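Local coordinates for DyP (Bjerkandera adusta, PDB 3AFV), which binds heme b and probably acts as a dye-decolorizing peroxidase, using peroxide to oxidise its substrates, at residues A[174-179]-A[326-331]; A[22-27]-A[120-125]. One frame throughout, in Å; residues are numbered along the deposited sequence.

Overall arrangement
Contact 2 closes first along the chain, and contact 1 opens only afterwards; their centres lie about 19 Å apart. Contact 2 (22-27 with 120-125) joins the two middle strands of the N-terminal four-stranded antiparallel sheet. Contact 1 (174-179 with 326-331) ties the heme-binding segment 174-179 to strand 328-334, an outermost strand of the second four-stranded sheet, whose strand order is the same. The two sheets pack together: F26 and L122 of contact 2 touch strand 353-360, the neighbour of 328-334. The heme lies beside contact 1, which is part of the heme site; contact 2 lies inside the N-terminal sheet, where E24 OE1 comes within 4.0 Å of S330 O of contact 1.

Contact 1: A[174-179]-A[326-331]; sequences SQPSVT and HAMRSS. With HEM (protoporphyrin IX containing Fe), chain B.
The side chain of R329 sets out with CG beside its backbone N (chi1 -69°) and bends at chi3 (-56°), which lays the guanidinium flat over pyrrole ring D of the heme, while Q175 folds at chi2 (-87°) to bring its amide back against the backbone of R329. That amide makes a two-point grip: R329 N donates to an in-plane lone pair of Q175 OE1 at 2.9 Å, whereas the bond from Q175 NE2 to R329 O, also 2.9 Å, is more bent and tilted from the amide plane. Glutamine suits this place because one planar group offers both an acceptor and a donor. NH2 of R329 bonds S174 O in the guanidinium plane (2.8 Å) and also the heme propionate atom O2A (2.8 Å); NH1 reaches the iron-bound water and pairs with D171. A second water accepts from R329 NE and lies 2.8 Å from both Q175 OE1 and A327 O. With its positions so engaged, the guanidinium is fixed in rotation. S174 holds both propionates, O2A through its backbone N and O2D through OG (2.7 Å). The ring of P176 is wedged between H326 and M328, its CG 3.8 Å from M328 SD, the two side chains crossing obliquely. A distal arginine and aspartate above a heme whose proximal ligand is histidine, here H308, mark the active site of the DyP-type peroxidases.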
loop_
_atom_site.group_PDB
_atom_site.type_symbol
_atom_site.label_atom_id
_atom_site.label_comp_id
_atom_site.label_asym_id
_atom_site.label_seq_id
_atom_site.Cartn_x
_atom_site.Cartn_y
_atom_site.Cartn_z
ATOM N N SER A 174 -5.686 7.240 -5.884
ATOM C CA SER A 174 -7.002 6.816 -5.401
ATOM C C SER A 174 -6.961 6.265 -3.982
ATOM O O SER A 174 -6.367 5.205 -3.720
ATOM C CB SER A 174 -7.625 5.791 -6.346
ATOM O OG SER A 174 -8.953 5.521 -5.915
ATOM N N GLN A 175 -7.620 6.981 -3.074
ATOM C CA GLN A 175 -7.748 6.587 -1.673
ATOM C C GLN A 175 -9.200 6.771 -1.275
ATOM O O GLN A 175 -9.862 7.676 -1.783
ATOM C CB GLN A 175 -6.897 7.492 -0.771
ATOM C CG GLN A 175 -5.431 7.619 -1.188
ATOM C CD GLN A 175 -4.535 6.523 -0.615
ATOM O OE1 GLN A 175 -5.001 5.498 -0.103
ATOM N NE2 GLN A 175 -3.235 6.748 -0.691
ATOM N N PRO A 176 -9.713 5.937 -0.363
ATOM C CA PRO A 176 -11.051 6.206 0.162
ATOM C C PRO A 176 -11.058 7.471 1.019
ATOM O O PRO A 176 -10.020 7.884 1.545
ATOM C CB PRO A 176 -11.357 4.951 1.002
ATOM C CG PRO A 176 -10.015 4.473 1.454
ATOM C CD PRO A 176 -9.056 4.796 0.312
ATOM N N SER A 177 -12.232 8.075 1.139
ATOM C CA SER A 177 -12.421 9.203 2.036
ATOM C C SER A 177 -13.392 8.736 3.108
ATOM O O SER A 177 -14.412 8.123 2.778
ATOM C CB SER A 177 -13.025 10.365 1.271
ATOM O OG SER A 177 -13.115 11.514 2.103
ATOM N N VAL A 178 -13.053 8.973 4.373
ATOM C CA VAL A 178 -13.956 8.573 5.462
ATOM C C VAL A 178 -14.774 9.754 5.955
ATOM O O VAL A 178 -14.280 10.884 5.997
ATOM C CB VAL A 178 -13.231 7.884 6.667
ATOM C CG1 VAL A 178 -12.480 6.619 6.208
ATOM C CG2 VAL A 178 -12.324 8.857 7.425
ATOM N N THR A 179 -16.020 9.477 6.324
ATOM C CA THR A 179 -16.843 10.481 6.986
ATOM C C THR A 179 -16.366 10.678 8.429
ATOM O O THR A 179 -15.583 9.883 8.966
ATOM C CB THR A 179 -18.338 10.115 6.935
ATOM O OG1 THR A 179 -18.566 8.903 7.664
ATOM C CG2 THR A 179 -18.808 9.925 5.475
ATOM N N HIS A 326 -12.453 -1.187 0.982
ATOM C CA HIS A 326 -11.562 -0.053 0.753
ATOM C C HIS A 326 -10.497 0.003 1.831
ATOM O O HIS A 326 -10.724 -0.416 2.958
ATOM C CB HIS A 326 -12.341 1.270 0.714
ATOM C CG HIS A 326 -13.263 1.380 -0.457
ATOM N ND1 HIS A 326 -12.857 1.834 -1.695
ATOM C CD2 HIS A 326 -14.570 1.046 -0.588
ATOM C CE1 HIS A 326 -13.880 1.780 -2.534
ATOM N NE2 HIS A 326 -14.932 1.324 -1.880
ATOM N N ALA A 327 -9.337 0.544 1.488
ATOM C CA ALA A 327 -8.251 0.670 2.460
ATOM C C ALA A 327 -7.381 1.839 2.067
ATOM O O ALA A 327 -7.370 2.235 0.905
ATOM C CB ALA A 327 -7.426 -0.621 2.520
ATOM N N MET A 328 -6.678 2.401 3.049
ATOM C CA MET A 328 -5.734 3.492 2.822
ATOM C C MET A 328 -4.347 2.952 2.526
ATOM O O MET A 328 -3.924 1.969 3.135
ATOM C CB MET A 328 -5.609 4.362 4.078
ATOM C CG MET A 328 -6.863 5.075 4.505
ATOM S SD MET A 328 -7.348 6.384 3.343
ATOM C CE MET A 328 -8.505 7.278 4.401
ATOM N N ARG A 329 -3.616 3.632 1.641
ATOM C CA ARG A 329 -2.239 3.253 1.351
ATOM C C ARG A 329 -1.270 4.389 1.630
ATOM O O ARG A 329 -1.562 5.563 1.341
ATOM C CB ARG A 329 -2.097 2.794 -0.101
ATOM C CG ARG A 329 -2.782 1.469 -0.404
ATOM C CD ARG A 329 -2.885 1.183 -1.908
ATOM N NE ARG A 329 -3.575 2.288 -2.588
ATOM C CZ ARG A 329 -3.062 3.039 -3.559
ATOM N NH1 ARG A 329 -1.859 2.790 -4.076
ATOM N NH2 ARG A 329 -3.789 4.043 -4.046
ATOM N N SER A 330 -0.120 4.048 2.213
ATOM C CA SER A 330 0.930 5.042 2.456
ATOM C C SER A 330 2.303 4.428 2.163
ATOM O O SER A 330 3.187 4.357 3.031
ATOM C CB SER A 330 0.846 5.545 3.901
ATOM O OG SER A 330 1.603 6.742 4.050
ATOM N N SER A 331 2.469 3.977 0.928
ATOM C CA SER A 331 3.684 3.258 0.539
ATOM C C SER A 331 4.745 4.199 0.032
ATOM O O SER A 331 4.436 5.328 -0.368
ATOM C CB SER A 331 3.366 2.245 -0.557
ATOM O OG SER A 331 2.275 1.417 -0.162
HETATM C CHA HEM B . -3.225 1.546 -6.954
HETATM C CHB HEM B . 1.369 0.345 -7.823
HETATM C CHC HEM B . 0.993 -3.340 -4.690
HETATM C CHD HEM B . -3.617 -2.137 -3.783
HETATM C C1A HEM B . -1.973 1.515 -7.505
HETATM C C2A HEM B . -1.476 2.376 -8.556
HETATM C C3A HEM B . -0.199 2.048 -8.778
HETATM C C4A HEM B . 0.147 0.974 -7.882
HETATM C CMA HEM B . 0.781 2.622 -9.812
HETATM C CAA HEM B . -2.306 3.447 -9.291
HETATM C CBA HEM B . -2.352 4.771 -8.517
HETATM C CGA HEM B . -3.558 4.873 -7.620
HETATM O O1A HEM B . -4.671 4.534 -8.088
HETATM O O2A HEM B . -3.398 5.305 -6.475
HETATM C C1B HEM B . 1.684 -0.762 -7.057
HETATM C C2B HEM B . 2.971 -1.438 -7.007
HETATM C C3B HEM B . 2.869 -2.455 -6.134
HETATM C C4B HEM B . 1.515 -2.455 -5.603
HETATM C CMB HEM B . 4.216 -1.047 -7.836
HETATM C CAB HEM B . 3.946 -3.479 -5.708
HETATM C CBB HEM B . 5.255 -3.169 -5.748
HETATM C C1C HEM B . -0.298 -3.361 -4.213
HETATM C C2C HEM B . -0.865 -4.383 -3.361
HETATM C C3C HEM B . -2.150 -4.052 -3.122
HETATM C C4C HEM B . -2.427 -2.814 -3.806
HETATM C CMC HEM B . -0.061 -5.584 -2.813
HETATM C CAC HEM B . -3.183 -4.794 -2.254
HETATM C CBC HEM B . -3.215 -6.142 -2.205
HETATM C C1D HEM B . -3.899 -0.998 -4.485
HETATM C C2D HEM B . -5.117 -0.242 -4.355
HETATM C C3D HEM B . -4.997 0.883 -5.328
HETATM C C4D HEM B . -3.713 0.726 -5.970
HETATM C CMD HEM B . -6.312 -0.481 -3.423
HETATM C CAD HEM B . -6.072 1.955 -5.557
HETATM C CBD HEM B . -7.117 1.364 -6.508
HETATM C CGD HEM B . -8.278 2.294 -6.715
HETATM O O1D HEM B . -8.657 2.504 -7.889
HETATM O O2D HEM B . -8.827 2.831 -5.725
HETATM N NA HEM B . -0.950 0.691 -7.106
HETATM N NB HEM B . 0.809 -1.432 -6.198
HETATM N NC HEM B . -1.304 -2.445 -4.501
HETATM N ND HEM B . -3.076 -0.394 -5.426
HETATM FE FE HEM B . -1.169 -0.977 -5.927
HETATM O O HOH W 1 -6.069 3.190 -1.337
HETATM O O HOH W 2 -0.451 0.298 -4.445
#

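Contact 2: A[22-27]-A[120-125]; sequences QKERFV and VFLIGS
Backbone bonds come first between K23-V27 and V120-S125: three hydrogen-bonded pairs, K23 with S125, R25 with I123 and V27 with F121, each closed by two N-H...O bonds. R25 N to I123 O, at 2.8 Å, is typical. At the non-hydrogen-bonded pairs the strands meet through CA-H...O contacts, such as E24 CA to I123 O at 3.1 Å. G124, opposite E24, has no side chain, and the two CA atoms there stand only 4.4 Å apart.

Apolar contacts occupy both faces. On one, V27 CG2 meets I123 CD1 at 3.7 Å; the chi2 of I123 (98°), off a staggered position, swings CD1 over to V27 and to R25 O. I123 and F121 also pack on helix 128-142. On the other face, V120 CG2 comes to the ring edge of F26, 3.9 Å from F26 CB.

Polar groups enter differently. L122 and E24 point the same way, with L122 CD1 in van der Waals contact with the carboxylate, 3.8 Å from E24 OE2. The guanidinium of R25 leads away to a salt bridge with D132 and a hydrogen bond to S153. Branched and aromatic residues thus pack the V27/F121/I123 and F26/V120/L122 end, and cohesion comes from paired backbone bonds and apolar packing, with no salt bridge between the two segments.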
loop_
_atom_site.group_PDB
_atom_site.type_symbol
_atom_site.label_atom_id
_atom_site.label_comp_id
_atom_site.label_asym_id
_atom_site.label_seq_id
_atom_site.Cartn_x
_atom_site.Cartn_y
_atom_site.Cartn_z
ATOM N N GLN A 22 9.072 12.753 1.531
ATOM C CA GLN A 22 10.018 12.281 0.521
ATOM C C GLN A 22 10.872 11.113 0.998
ATOM O O GLN A 22 11.335 10.317 0.191
ATOM C CB GLN A 22 10.927 13.434 0.086
ATOM C CG GLN A 22 10.177 14.529 -0.664
ATOM C CD GLN A 22 10.088 14.250 -2.148
ATOM O OE1 GLN A 22 11.111 14.142 -2.832
ATOM N NE2 GLN A 22 8.866 14.129 -2.657
ATOM N N LYS A 23 11.083 11.011 2.305
ATOM C CA LYS A 23 11.881 9.934 2.886
ATOM C C LYS A 23 11.070 9.278 3.984
ATOM O O LYS A 23 10.292 9.940 4.672
ATOM C CB LYS A 23 13.175 10.468 3.522
ATOM C CG LYS A 23 13.967 11.476 2.682
ATOM C CD LYS A 23 14.469 10.869 1.379
ATOM C CE LYS A 23 15.323 11.900 0.649
ATOM N NZ LYS A 23 15.905 11.360 -0.609
ATOM N N GLU A 24 11.250 7.976 4.148
ATOM C CA GLU A 24 10.585 7.281 5.235
ATOM C C GLU A 24 11.434 6.109 5.691
ATOM O O GLU A 24 12.084 5.457 4.883
ATOM C CB GLU A 24 9.187 6.827 4.805
ATOM C CG GLU A 24 8.351 6.281 5.950
ATOM C CD GLU A 24 6.962 5.860 5.530
ATOM O OE1 GLU A 24 6.675 5.804 4.316
ATOM O OE2 GLU A 24 6.157 5.569 6.438
ATOM N N ARG A 25 11.455 5.884 6.995
ATOM C CA ARG A 25 12.199 4.770 7.568
ATOM C C ARG A 25 11.282 3.983 8.473
ATOM O O ARG A 25 10.515 4.568 9.255
ATOM C CB ARG A 25 13.393 5.265 8.385
ATOM C CG ARG A 25 14.219 4.144 9.007
ATOM C CD ARG A 25 15.542 4.679 9.528
ATOM N NE ARG A 25 16.412 5.070 8.416
ATOM C CZ ARG A 25 17.219 6.128 8.419
ATOM N NH1 ARG A 25 17.280 6.934 9.470
ATOM N NH2 ARG A 25 17.975 6.387 7.357
ATOM N N PHE A 26 11.389 2.660 8.363
ATOM C CA PHE A 26 10.654 1.725 9.200
ATOM C C PHE A 26 11.658 1.016 10.090
ATOM O O PHE A 26 12.523 0.266 9.597
ATOM C CB PHE A 26 9.925 0.711 8.315
ATOM C CG PHE A 26 8.912 1.323 7.374
ATOM C CD1 PHE A 26 7.565 1.339 7.709
ATOM C CD2 PHE A 26 9.310 1.874 6.157
ATOM C CE1 PHE A 26 6.623 1.903 6.855
ATOM C CE2 PHE A 26 8.375 2.453 5.301
ATOM C CZ PHE A 26 7.032 2.450 5.646
ATOM N N VAL A 27 11.573 1.288 11.393
ATOM C CA VAL A 27 12.493 0.692 12.351
ATOM C C VAL A 27 11.760 -0.435 13.058
ATOM O O VAL A 27 10.845 -0.199 13.866
ATOM C CB VAL A 27 13.002 1.733 13.372
ATOM C CG1 VAL A 27 13.861 1.061 14.427
ATOM C CG2 VAL A 27 13.775 2.848 12.671
ATOM N N VAL A 120 6.967 -1.506 14.998
ATOM C CA VAL A 120 7.632 -0.684 13.997
ATOM C C VAL A 120 7.409 0.799 14.333
ATOM O O VAL A 120 6.279 1.215 14.613
ATOM C CB VAL A 120 7.159 -1.035 12.544
ATOM C CG1 VAL A 120 5.653 -0.844 12.355
ATOM C CG2 VAL A 120 7.976 -0.259 11.521
ATOM N N PHE A 121 8.493 1.574 14.320
ATOM C CA PHE A 121 8.385 3.018 14.292
ATOM C C PHE A 121 8.495 3.414 12.827
ATOM O O PHE A 121 9.418 2.972 12.127
ATOM C CB PHE A 121 9.564 3.670 15.023
ATOM C CG PHE A 121 9.575 3.470 16.510
ATOM C CD1 PHE A 121 9.049 4.449 17.358
ATOM C CD2 PHE A 121 10.181 2.352 17.075
ATOM C CE1 PHE A 121 9.084 4.287 18.748
ATOM C CE2 PHE A 121 10.222 2.181 18.464
ATOM C CZ PHE A 121 9.671 3.148 19.302
ATOM N N LEU A 122 7.542 4.209 12.354
ATOM C CA LEU A 122 7.642 4.784 11.019
ATOM C C LEU A 122 7.947 6.265 11.158
ATOM O O LEU A 122 7.264 6.998 11.886
ATOM C CB LEU A 122 6.399 4.511 10.148
ATOM C CG LEU A 122 4.977 4.611 10.671
ATOM C CD1 LEU A 122 4.081 4.829 9.482
ATOM C CD2 LEU A 122 4.536 3.360 11.436
ATOM N N ILE A 123 9.029 6.670 10.496
ATOM C CA ILE A 123 9.529 8.040 10.564
ATOM C C ILE A 123 9.490 8.603 9.156
ATOM O O ILE A 123 10.034 7.990 8.230
ATOM C CB ILE A 123 10.977 8.089 11.094
ATOM C CG1 ILE A 123 11.140 7.285 12.402
ATOM C CG2 ILE A 123 11.442 9.559 11.285
ATOM C CD1 ILE A 123 11.716 5.863 12.216
ATOM N N GLY A 124 8.807 9.731 8.984
ATOM C CA GLY A 124 8.724 10.373 7.682
ATOM C C GLY A 124 9.313 11.763 7.737
ATOM O O GLY A 124 9.070 12.508 8.680
ATOM N N SER A 125 10.091 12.106 6.723
ATOM C CA SER A 125 10.711 13.430 6.672
ATOM C C SER A 125 11.088 13.741 5.241
ATOM O O SER A 125 11.231 12.844 4.432
ATOM C CB SER A 125 11.964 13.454 7.549
ATOM O OG SER A 125 12.458 14.788 7.685
#